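Local structure of 7,8-dihydro-6-hydroxymethylpterin pyrophosphokinase-dihydropteroate synthase (Plasmodium falciparum, 6JWS) at residues N16-L22 with I209-N215. The protein probably catalyses two successive steps of folate biosynthesis, pyrophosphorylation of 6-hydroxymethyl-7,8-dihydropterin by ATP and condensation of the product with 4-aminobenzoate to 7,8-dihydropteroate. The protein carries 1 engineered substitution. Residues are numbered along the deposited sequence; the frame is centred on the assembly and turned at random.
Sequences NIAVLNL and IDILFFN. With MG (magnesium ion), chain K; ATP (adenosine-5'-triphosphate), chain J.
Strands 16-22 and 209-214 pair antiparallel in the sheet of the HPPK domain, with a classic beta bulge at Leu212-Phe213. Their axes approach to 4.5 Å, with 147° between their N-to-C directions. Strand 209-214 lies on one edge of the sheet within this chain; strand 163-172 flanks 16-22 on its other side. Ile209 sits opposite Leu22 in a non-hydrogen-bonded pair. Ile209 CG2 lies 4.1 Å from Leu22 CD1, and helix 177-190 covers this face. Asp210 and Asn21 form a hydrogen-bonded pair: Asp210 N to Asn21 O 2.9 Å, Asn21 N to Asp210 O 3.0 Å. Asp210 (chi1 m) binds magnesium through OD1 at 2.3 Å, and Asp208 completes the acidic pair on this metal. Ile211 pairs with Leu20, whose CD2 meets Ile211 CG1 at 4.0 Å. The outer backbone edge of Ile211 reads the adenine of ATP: Ile211 N donates to N1 (3.1 Å) and Ile211 O accepts from N6 (2.8 Å). Leu212, with phi/psi of -92/-44°, is the extra residue. Leu212 N (2.7 Å) and Phe213 N (3.3 Å) both donate to Val19 O, so the register shifts by one. Val19 N returns a hydrogen bond to Phe213 O at 3.0 Å. Val19 CG2 touches Phe213 CB at 3.9 Å on the face covered by helix 327-336. Phe214 (chi1 t) lies opposite Ala18, and Phe214 CE1 reaches Asn16 CB at 3.6 Å. Asn215 turns out of the strand with positive phi. Asn215 N donates a hydrogen bond to Ile17 O at 2.8 Å, and Asn215 OD1 accepts from Ile17 N at 3.0 Å. Asn16 ND2 hydrogen-bonds to Val174 O, while Asn16 OD1 accepts from Asn215 ND2 at 2.9 Å.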
loop_
_atom_site.group_PDB
_atom_site.type_symbol
_atom_site.label_atom_id
_atom_site.label_comp_id
_atom_site.label_asym_id
_atom_site.label_seq_id
_atom_site.Cartn_x
_atom_site.Cartn_y
_atom_site.Cartn_z
ATOM N N ASN B 16 -9.972 -1.094 -49.423
ATOM C CA ASN B 16 -8.598 -0.867 -48.987
ATOM C C ASN B 16 -8.520 -0.707 -47.463
ATOM O O ASN B 16 -9.509 -0.341 -46.824
ATOM C CB ASN B 16 -7.978 0.344 -49.698
ATOM C CG ASN B 16 -7.849 0.167 -51.204
ATOM O OD1 ASN B 16 -7.272 -0.814 -51.672
ATOM N ND2 ASN B 16 -8.381 1.113 -51.967
ATOM N N ILE B 17 -7.317 -0.957 -46.907
ATOM C CA ILE B 17 -7.008 -0.747 -45.497
ATOM C C ILE B 17 -6.064 0.444 -45.316
ATOM O O ILE B 17 -4.901 0.386 -45.706
ATOM C CB ILE B 17 -6.409 -2.020 -44.853
ATOM C CG1 ILE B 17 -7.230 -3.277 -45.143
ATOM C CG2 ILE B 17 -6.228 -1.801 -43.354
ATOM C CD1 ILE B 17 -8.594 -3.265 -44.488
ATOM N N ALA B 18 -6.549 1.487 -44.638
ATOM C CA ALA B 18 -5.735 2.627 -44.239
ATOM C C ALA B 18 -5.638 2.711 -42.716
ATOM O O ALA B 18 -6.600 2.393 -42.014
ATOM C CB ALA B 18 -6.350 3.900 -44.756
ATOM N N VAL B 19 -4.493 3.225 -42.236
ATOM C CA VAL B 19 -4.259 3.508 -40.833
ATOM C C VAL B 19 -4.031 5.008 -40.697
ATOM O O VAL B 19 -3.209 5.565 -41.413
ATOM C CB VAL B 19 -3.072 2.678 -40.304
ATOM C CG1 VAL B 19 -2.878 2.810 -38.801
ATOM C CG2 VAL B 19 -3.202 1.213 -40.685
ATOM N N LEU B 20 -4.801 5.652 -39.810
ATOM C CA LEU B 20 -4.762 7.094 -39.632
ATOM C C LEU B 20 -4.284 7.477 -38.232
ATOM O O LEU B 20 -4.462 6.722 -37.272
ATOM C CB LEU B 20 -6.153 7.695 -39.872
ATOM C CG LEU B 20 -6.850 7.356 -41.190
ATOM C CD1 LEU B 20 -8.152 8.135 -41.286
ATOM C CD2 LEU B 20 -5.959 7.665 -42.394
ATOM N N ASN B 21 -3.701 8.686 -38.156
ATOM C CA ASN B 21 -3.428 9.397 -36.921
ATOM C C ASN B 21 -4.329 10.633 -36.841
ATOM O O ASN B 21 -4.459 11.373 -37.812
ATOM C CB ASN B 21 -1.948 9.760 -36.778
ATOM C CG ASN B 21 -1.622 10.199 -35.363
ATOM O OD1 ASN B 21 -1.435 9.370 -34.481
ATOM N ND2 ASN B 21 -1.595 11.494 -35.105
ATOM N N LEU B 22 -4.960 10.838 -35.675
ATOM C CA LEU B 22 -5.807 11.987 -35.390
ATOM C C LEU B 22 -5.205 12.712 -34.188
ATOM O O LEU B 22 -5.072 12.114 -33.129
ATOM C CB LEU B 22 -7.216 11.500 -35.020
ATOM C CG LEU B 22 -8.166 11.046 -36.133
ATOM C CD1 LEU B 22 -7.527 10.060 -37.096
ATOM C CD2 LEU B 22 -9.420 10.430 -35.530
ATOM N N ILE B 209 -5.056 15.192 -39.307
ATOM C CA ILE B 209 -5.317 13.810 -39.669
ATOM C C ILE B 209 -4.295 13.361 -40.712
ATOM O O ILE B 209 -4.295 13.868 -41.828
ATOM C CB ILE B 209 -6.759 13.648 -40.190
ATOM C CG1 ILE B 209 -7.797 14.219 -39.216
ATOM C CG2 ILE B 209 -7.032 12.196 -40.554
ATOM C CD1 ILE B 209 -9.219 14.223 -39.746
ATOM N N ASP B 210 -3.467 12.373 -40.345
ATOM C CA ASP B 210 -2.359 11.899 -41.159
ATOM C C ASP B 210 -2.681 10.501 -41.639
ATOM O O ASP B 210 -3.430 9.801 -40.974
ATOM C CB ASP B 210 -1.063 11.823 -40.352
ATOM C CG ASP B 210 -0.569 13.195 -39.943
ATOM O OD1 ASP B 210 -0.739 14.124 -40.749
ATOM O OD2 ASP B 210 -0.033 13.327 -38.822
ATOM N N ILE B 211 -2.119 10.110 -42.789
ATOM C CA ILE B 211 -2.251 8.730 -43.214
ATOM C C ILE B 211 -0.945 8.037 -42.869
ATOM O O ILE B 211 0.099 8.469 -43.327
ATOM C CB ILE B 211 -2.563 8.604 -44.714
ATOM C CG1 ILE B 211 -3.743 9.487 -45.133
ATOM C CG2 ILE B 211 -2.774 7.140 -45.087
ATOM C CD1 ILE B 211 -4.069 9.386 -46.611
ATOM N N LEU B 212 -1.009 6.996 -42.037
ATOM C CA LEU B 212 0.213 6.344 -41.607
ATOM C C LEU B 212 0.516 5.197 -42.559
ATOM O O LEU B 212 1.654 4.974 -42.936
ATOM C CB LEU B 212 0.057 5.855 -40.161
ATOM C CG LEU B 212 -0.211 6.936 -39.108
ATOM C CD1 LEU B 212 -0.588 6.304 -37.765
ATOM C CD2 LEU B 212 0.981 7.878 -38.947
ATOM N N PHE B 213 -0.511 4.430 -42.910
ATOM C CA PHE B 213 -0.308 3.306 -43.795
ATOM C C PHE B 213 -1.489 3.241 -44.748
ATOM O O PHE B 213 -2.576 3.715 -44.432
ATOM C CB PHE B 213 -0.223 1.995 -43.013
ATOM C CG PHE B 213 0.985 1.839 -42.124
ATOM C CD1 PHE B 213 2.249 1.646 -42.667
ATOM C CD2 PHE B 213 0.853 1.857 -40.737
ATOM C CE1 PHE B 213 3.358 1.482 -41.841
ATOM C CE2 PHE B 213 1.960 1.690 -39.917
ATOM C CZ PHE B 213 3.213 1.505 -40.469
ATOM N N PHE B 214 -1.250 2.641 -45.910
ATOM C CA PHE B 214 -2.301 2.387 -46.883
ATOM C C PHE B 214 -1.917 1.114 -47.624
ATOM O O PHE B 214 -0.984 1.107 -48.428
ATOM C CB PHE B 214 -2.469 3.593 -47.814
ATOM C CG PHE B 214 -3.751 3.601 -48.608
ATOM C CD1 PHE B 214 -4.012 2.622 -49.554
ATOM C CD2 PHE B 214 -4.686 4.605 -48.420
ATOM C CE1 PHE B 214 -5.197 2.634 -50.274
ATOM C CE2 PHE B 214 -5.865 4.617 -49.147
ATOM C CZ PHE B 214 -6.113 3.636 -50.077
ATOM N N ASN B 215 -2.614 0.028 -47.302
ATOM C CA ASN B 215 -2.199 -1.278 -47.766
ATOM C C ASN B 215 -0.709 -1.422 -47.472
ATOM O O ASN B 215 -0.219 -0.854 -46.488
ATOM C CB ASN B 215 -2.649 -1.521 -49.210
ATOM C CG ASN B 215 -4.162 -1.524 -49.337
ATOM O OD1 ASN B 215 -4.876 -1.788 -48.363
ATOM N ND2 ASN B 215 -4.665 -1.209 -50.522
HETATM MG MG MG K . 0.060 16.231 -40.270
HETATM P PG ATP J . 2.779 15.827 -41.760
HETATM O O1G ATP J . 3.251 15.563 -40.342
HETATM O O2G ATP J . 3.761 15.333 -42.809
HETATM O O3G ATP J . 1.375 15.307 -41.992
HETATM P PB ATP J . 2.732 18.716 -40.934
HETATM O O1B ATP J . 3.219 19.905 -41.687
HETATM O O2B ATP J . 3.358 18.372 -39.617
HETATM O O3B ATP J . 2.751 17.449 -41.920
HETATM P PA ATP J . -0.098 18.832 -41.676
HETATM O O1A ATP J . -0.760 17.496 -41.530
HETATM O O2A ATP J . -0.929 20.057 -41.472
HETATM O O3A ATP J . 1.162 18.887 -40.690
HETATM O "O5'" ATP J . 0.629 18.920 -43.105
HETATM C "C5'" ATP J . 0.589 17.753 -43.968
HETATM C "C4'" ATP J . 1.513 17.966 -45.139
HETATM O "O4'" ATP J . 2.341 16.789 -45.339
HETATM C "C3'" ATP J . 0.811 18.211 -46.479
HETATM O "O3'" ATP J . 1.584 19.132 -47.239
HETATM C "C2'" ATP J . 0.724 16.797 -47.062
HETATM O "O2'" ATP J . 0.708 16.723 -48.468
HETATM C "C1'" ATP J . 2.029 16.179 -46.574
HETATM N N9 ATP J . 1.945 14.729 -46.398
HETATM C C8 ATP J . 2.814 13.805 -46.918
HETATM N N7 ATP J . 2.494 12.573 -46.596
HETATM C C5 ATP J . 1.367 12.704 -45.795
HETATM C C6 ATP J . 0.569 11.756 -45.126
HETATM N N6 ATP J . 0.798 10.450 -45.177
HETATM N N1 ATP J . -0.489 12.218 -44.412
HETATM C C2 ATP J . -0.713 13.540 -44.375
HETATM N N3 ATP J . -0.025 14.519 -44.962
HETATM C C4 ATP J . 1.015 14.029 -45.668
HETATM O O HOH W 1 -2.095 13.666 -37.145
HETATM O O HOH W 2 1.383 15.533 -38.540
#